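Side-chain contacts in DisA protein (Sorangium cellulosum, PDB 6CCA), which probably transfers methyl groups to carbon on intermediates of the disorazol polyketide assembly line, building a gem-dimethyl unit: residues A[288-293]-A[322-327]; A[317-322]-A[380-385]. All coordinates share one frame; numbering follows the deposited sequence.

Interaction 1 (A[288-293]-A[322-327]); sequences GDVVAQ and IKRLLK
V290 and L325 meet tip to tip where the loop after strand 279-281 passes the end of helix 315-325, inside the Rossmann-like methyltransferase fold with its mostly parallel central sheet. The contact is small and, at its tight end, entirely apolar. V290 CG2 lies 3.8 Å from L325 CD2, and the second methyls pair likewise, V290 CG1 standing 4.1 Å from L325 CD1. Each branch of the valine therefore faces one branch of the leucine. V290 sets its CG1 anti to its own carbonyl carbon and CG2 between backbone N and carbonyl carbon, a rotation that turns both methyls to the leucine, CG2 the closer. Both residues are buried: L284 of the same loop also touches V290, while L286, F295 and F300 also touch L325. The helix ends immediately afterwards, L326 being the first residue to leave helical angles and enter strand 326-327.

Away from this pair the packing slackens. R324 sends its aliphatic chain past the valine, with CD 4.5 Å from V290 CG2, and its guanidinium goes on to T24, where NH1 bonds to the side-chain hydroxyl. V291 and A292 are exposed and D289 lies on the open side as well; there the polar bonds are made within the loop region, none to the helix segment. D289 OD1 accepts from A292 N at 3.1 Å in an Asx motif, the donor coming from above the carboxylate plane, and a weak bond from V291 N reaches the same oxygen. The turn is closed by the backbone oxygen of D289, which accepts from Q293 N and also from the side-chain amide of Q293, whose NE2 sits 3.2 Å from D289 O, above the carbonyl plane.

Interaction 2 (A[317-322]-A[380-385]); sequences STLQSI and EEEGFR
Helix 315-325 comes nearest to the turn between helix 372-381 and strand 384-385 at Q320 and E382, whose CA atoms are 7.2 Å apart, and a Schellman motif with G383 at positive phi ends the second helix there. Q320 donates from NE2 to E382 OE1 over 2.8 Å, at an N-H...O angle of 155°. The amide arrives on the anti side of OE1, tilted out of the carboxylate plane, and the two flat groups are turned 75° against each other. Both chains bend at their second torsion, and the two bends bring NE2 and OE1 together. NE2 of Q320 also makes a weak bond to E382 O, 3.2 Å away, so a single amide nitrogen spans side chain and backbone of the same residue. OE2 of E382 takes a salt bridge from R316, and this second partner would help hold the carboxylate's rotation.

On the buried side, the side chains of L319 and E382 cross at about a right angle, with L319 CD1 4.0 Å from E382 CG. The ring of F384 turns its edge to the helix: L319 O lies near the ring plane, 4.3 Å from F384 CZ, and L319 CB approaches F384 CE1. This buried layer continues into the fold, where L378 and L379 of helix 372-381 also touch L319, and L332 of strand 330-337 touches L319, I322 and F384, while A407 and S409 of strand 402-409 pack against the phenylalanine.

Overall arrangement
Both interactions use helix 315-325, and I322 belongs to both ranges. Interaction 1 is the smaller and purely apolar across its segments, a buried pairing with a loop whose polar bonds stay local; interaction 2 is partly buried, mixing an apolar layer with an amide-carboxylate hydrogen bond, its glutamate also held by R316 from outside the two segments. Their centres lie 12 Å apart, and K323, in the 322-327 range, reaches the second contact: its NZ bonds to E382 O and forms a salt bridge with D410, while its CG packs on the ring of F384. Together they join one helix to the loop following strand 279-281 and to the turn leading into strand 384-385.

Interaction 1 (A[288-293]-A[322-327])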
loop_
_atom_site.group_PDB
_atom_site.type_symbol
_atom_site.label_atom_id
_atom_site.label_comp_id
_atom_site.label_asym_id
_atom_site.label_seq_id
_atom_site.Cartn_x
_atom_site.Cartn_y
_atom_site.Cartn_z
ATOM N N GLY A 288 3.405 0.180 19.293
ATOM C CA GLY A 288 3.912 0.109 20.634
ATOM C C GLY A 288 4.360 1.446 21.119
ATOM O O GLY A 288 4.008 2.468 20.586
ATOM N N ASP A 289 5.202 1.425 22.105
ATOM C CA ASP A 289 5.594 2.624 22.761
ATOM C C ASP A 289 6.875 3.117 22.107
ATOM O O ASP A 289 7.937 2.546 22.300
ATOM C CB ASP A 289 5.787 2.323 24.256
ATOM C CG ASP A 289 6.416 3.468 25.034
ATOM O OD1 ASP A 289 6.887 4.470 24.443
ATOM O OD2 ASP A 289 6.454 3.335 26.277
ATOM N N VAL A 290 6.780 4.225 21.353
ATOM C CA VAL A 290 7.906 4.606 20.496
ATOM C C VAL A 290 9.103 5.043 21.313
ATOM O O VAL A 290 10.237 4.805 20.956
ATOM C CB VAL A 290 7.486 5.627 19.417
ATOM C CG1 VAL A 290 6.354 5.038 18.561
ATOM C CG2 VAL A 290 7.049 6.927 20.073
ATOM N N VAL A 291 8.896 5.633 22.477
ATOM C CA VAL A 291 10.054 6.027 23.274
ATOM C C VAL A 291 10.748 4.842 23.933
ATOM O O VAL A 291 11.990 4.759 23.952
ATOM C CB VAL A 291 9.642 7.085 24.340
ATOM C CG1 VAL A 291 10.809 7.447 25.244
ATOM C CG2 VAL A 291 9.083 8.308 23.645
ATOM N N ALA A 292 9.951 3.917 24.484
ATOM C CA ALA A 292 10.462 2.607 24.925
ATOM C C ALA A 292 11.349 1.988 23.853
ATOM O O ALA A 292 12.374 1.400 24.169
ATOM C CB ALA A 292 9.318 1.665 25.287
ATOM N N GLN A 293 10.999 2.187 22.570
ATOM C CA GLN A 293 11.784 1.600 21.471
ATOM C C GLN A 293 13.031 2.370 21.051
ATOM O O GLN A 293 13.712 1.979 20.131
ATOM C CB GLN A 293 10.887 1.294 20.299
ATOM C CG GLN A 293 9.735 0.372 20.618
ATOM C CD GLN A 293 8.767 0.217 19.515
ATOM O OE1 GLN A 293 9.051 -0.441 18.478
ATOM N NE2 GLN A 293 7.569 0.743 19.718
ATOM N N ILE A 322 2.681 8.872 15.315
ATOM C CA ILE A 322 3.457 9.631 14.286
ATOM C C ILE A 322 3.603 11.123 14.682
ATOM O O ILE A 322 4.695 11.689 14.591
ATOM C CB ILE A 322 2.814 9.452 12.914
ATOM C CG1 ILE A 322 3.101 8.019 12.480
ATOM C CG2 ILE A 322 3.381 10.405 11.879
ATOM C CD1 ILE A 322 2.365 7.605 11.191
ATOM N N LYS A 323 2.504 11.719 15.134
ATOM C CA LYS A 323 2.507 13.100 15.629
ATOM C C LYS A 323 3.421 13.315 16.830
ATOM O O LYS A 323 4.040 14.347 16.930
ATOM C CB LYS A 323 1.083 13.580 15.943
ATOM C CG LYS A 323 0.286 13.794 14.706
ATOM C CD LYS A 323 -1.024 14.476 14.971
ATOM C CE LYS A 323 -0.905 15.989 14.983
ATOM N NZ LYS A 323 -2.127 16.551 15.624
ATOM N N ARG A 324 3.567 12.314 17.672
ATOM C CA ARG A 324 4.491 12.381 18.818
ATOM C C ARG A 324 5.911 12.431 18.321
ATOM O O ARG A 324 6.691 13.210 18.824
ATOM C CB ARG A 324 4.289 11.153 19.737
ATOM C CG ARG A 324 5.232 11.089 20.942
ATOM C CD ARG A 324 4.669 10.169 22.039
ATOM N NE ARG A 324 3.322 10.636 22.430
ATOM C CZ ARG A 324 3.087 11.763 23.127
ATOM N NH1 ARG A 324 4.096 12.546 23.532
ATOM N NH2 ARG A 324 1.836 12.118 23.418
ATOM N N LEU A 325 6.236 11.598 17.323
ATOM C CA LEU A 325 7.570 11.521 16.764
ATOM C C LEU A 325 7.936 12.749 15.912
ATOM O O LEU A 325 9.095 13.148 15.853
ATOM C CB LEU A 325 7.715 10.306 15.871
ATOM C CG LEU A 325 7.699 8.969 16.623
ATOM C CD1 LEU A 325 7.415 7.799 15.727
ATOM C CD2 LEU A 325 9.032 8.766 17.357
ATOM N N LEU A 326 6.945 13.294 15.202
ATOM C CA LEU A 326 7.210 14.462 14.334
ATOM C C LEU A 326 7.367 15.757 15.129
ATOM O O LEU A 326 6.650 15.994 16.111
ATOM C CB LEU A 326 6.008 14.676 13.407
ATOM C CG LEU A 326 5.940 13.836 12.135
ATOM C CD1 LEU A 326 4.620 14.101 11.434
ATOM C CD2 LEU A 326 7.113 14.116 11.195
ATOM N N LYS A 327 8.258 16.594 14.654
ATOM C CA LYS A 327 8.271 17.998 15.078
ATOM C C LYS A 327 6.980 18.666 14.669
ATOM O O LYS A 327 6.321 18.288 13.707
ATOM C CB LYS A 327 9.417 18.706 14.376
ATOM C CG LYS A 327 10.768 18.236 14.895
ATOM C CD LYS A 327 11.923 18.861 14.175
ATOM C CE LYS A 327 13.224 18.202 14.667
ATOM N NZ LYS A 327 14.271 18.675 13.722
#

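Interaction 2 (A[317-322]-A[380-385])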
loop_
_atom_site.group_PDB
_atom_site.type_symbol
_atom_site.label_atom_id
_atom_site.label_comp_id
_atom_site.label_asym_id
_atom_site.label_seq_id
_atom_site.Cartn_x
_atom_site.Cartn_y
_atom_site.Cartn_z
ATOM N N SER A 317 -4.772 5.961 16.331
ATOM C CA SER A 317 -3.776 5.801 17.326
ATOM C C SER A 317 -2.361 5.825 16.679
ATOM O O SER A 317 -1.411 6.375 17.202
ATOM C CB SER A 317 -4.038 4.435 18.010
ATOM O OG SER A 317 -3.038 4.163 18.919
ATOM N N THR A 318 -2.241 5.165 15.537
ATOM C CA THR A 318 -0.991 5.123 14.829
ATOM C C THR A 318 -0.600 6.516 14.346
ATOM O O THR A 318 0.546 6.916 14.492
ATOM C CB THR A 318 -1.110 4.106 13.679
ATOM O OG1 THR A 318 -1.163 2.785 14.226
ATOM C CG2 THR A 318 0.075 4.178 12.701
ATOM N N LEU A 319 -1.571 7.281 13.871
ATOM C CA LEU A 319 -1.339 8.648 13.475
ATOM C C LEU A 319 -0.897 9.546 14.632
ATOM O O LEU A 319 -0.046 10.418 14.439
ATOM C CB LEU A 319 -2.559 9.260 12.816
ATOM C CG LEU A 319 -2.904 8.615 11.468
ATOM C CD1 LEU A 319 -4.267 9.130 10.998
ATOM C CD2 LEU A 319 -1.830 8.880 10.406
ATOM N N GLN A 320 -1.449 9.302 15.828
ATOM C CA GLN A 320 -1.081 10.094 16.993
ATOM C C GLN A 320 0.319 9.737 17.397
ATOM O O GLN A 320 1.052 10.620 17.823
ATOM C CB GLN A 320 -2.102 9.920 18.151
ATOM C CG GLN A 320 -3.420 10.622 17.870
ATOM C CD GLN A 320 -3.273 12.129 17.717
ATOM O OE1 GLN A 320 -2.487 12.782 18.455
ATOM N NE2 GLN A 320 -3.992 12.694 16.790
ATOM N N SER A 321 0.757 8.486 17.213
ATOM C CA SER A 321 2.144 8.179 17.562
ATOM C C SER A 321 3.087 8.841 16.589
ATOM O O SER A 321 4.157 9.276 16.959
ATOM C CB SER A 321 2.484 6.688 17.558
ATOM O OG SER A 321 1.747 6.048 18.513
ATOM N N ILE A 322 2.681 8.872 15.315
ATOM C CA ILE A 322 3.457 9.631 14.286
ATOM C C ILE A 322 3.603 11.123 14.682
ATOM O O ILE A 322 4.695 11.689 14.591
ATOM C CB ILE A 322 2.814 9.452 12.914
ATOM C CG1 ILE A 322 3.101 8.019 12.480
ATOM C CG2 ILE A 322 3.381 10.405 11.879
ATOM C CD1 ILE A 322 2.365 7.605 11.191
ATOM N N GLU A 380 -7.025 15.349 8.750
ATOM C CA GLU A 380 -7.577 16.632 9.357
ATOM C C GLU A 380 -8.158 16.450 10.735
ATOM O O GLU A 380 -7.847 17.238 11.659
ATOM C CB GLU A 380 -8.593 17.272 8.405
ATOM C CG GLU A 380 -7.911 17.896 7.231
ATOM C CD GLU A 380 -8.849 18.329 6.108
ATOM O OE1 GLU A 380 -10.023 17.989 6.195
ATOM O OE2 GLU A 380 -8.387 18.996 5.155
ATOM N N GLU A 381 -8.973 15.424 10.939
ATOM C CA GLU A 381 -9.516 15.154 12.255
ATOM C C GLU A 381 -8.480 14.894 13.278
ATOM O O GLU A 381 -8.701 15.152 14.446
ATOM C CB GLU A 381 -10.453 13.950 12.263
ATOM C CG GLU A 381 -11.766 14.224 11.596
ATOM C CD GLU A 381 -12.552 12.960 11.307
ATOM O OE1 GLU A 381 -12.405 11.934 11.992
ATOM O OE2 GLU A 381 -13.333 13.022 10.379
ATOM N N GLU A 382 -7.367 14.282 12.881
ATOM C CA GLU A 382 -6.284 13.971 13.797
ATOM C C GLU A 382 -5.315 15.116 13.987
ATOM O O GLU A 382 -4.252 14.959 14.606
ATOM C CB GLU A 382 -5.561 12.672 13.330
ATOM C CG GLU A 382 -6.443 11.408 13.480
ATOM C CD GLU A 382 -6.993 11.223 14.900
ATOM O OE1 GLU A 382 -6.188 11.191 15.842
ATOM O OE2 GLU A 382 -8.236 11.113 15.016
ATOM N N GLY A 383 -5.640 16.268 13.408
ATOM C CA GLY A 383 -4.850 17.471 13.628
ATOM C C GLY A 383 -3.668 17.713 12.712
ATOM O O GLY A 383 -2.727 18.393 13.098
ATOM N N PHE A 384 -3.709 17.169 11.488
ATOM C CA PHE A 384 -2.821 17.633 10.491
ATOM C C PHE A 384 -3.506 18.752 9.725
ATOM O O PHE A 384 -4.742 18.738 9.673
ATOM C CB PHE A 384 -2.450 16.469 9.511
ATOM C CG PHE A 384 -1.619 15.393 10.140
ATOM C CD1 PHE A 384 -2.213 14.349 10.848
ATOM C CD2 PHE A 384 -0.222 15.362 9.993
ATOM C CE1 PHE A 384 -1.444 13.321 11.436
ATOM C CE2 PHE A 384 0.547 14.332 10.569
ATOM C CZ PHE A 384 -0.073 13.301 11.293
ATOM N N ARG A 385 -2.725 19.618 9.094
ATOM C CA ARG A 385 -3.188 20.702 8.223
ATOM C C ARG A 385 -2.575 20.657 6.836
ATOM O O ARG A 385 -1.657 19.940 6.606
ATOM C CB ARG A 385 -2.816 22.061 8.817
ATOM C CG ARG A 385 -2.733 22.063 10.299
ATOM C CD ARG A 385 -2.403 23.389 10.874
ATOM N NE ARG A 385 -0.970 23.588 10.790
ATOM C CZ ARG A 385 -0.235 24.084 11.752
ATOM N NH1 ARG A 385 -0.778 24.386 12.902
ATOM N NH2 ARG A 385 1.041 24.276 11.534
#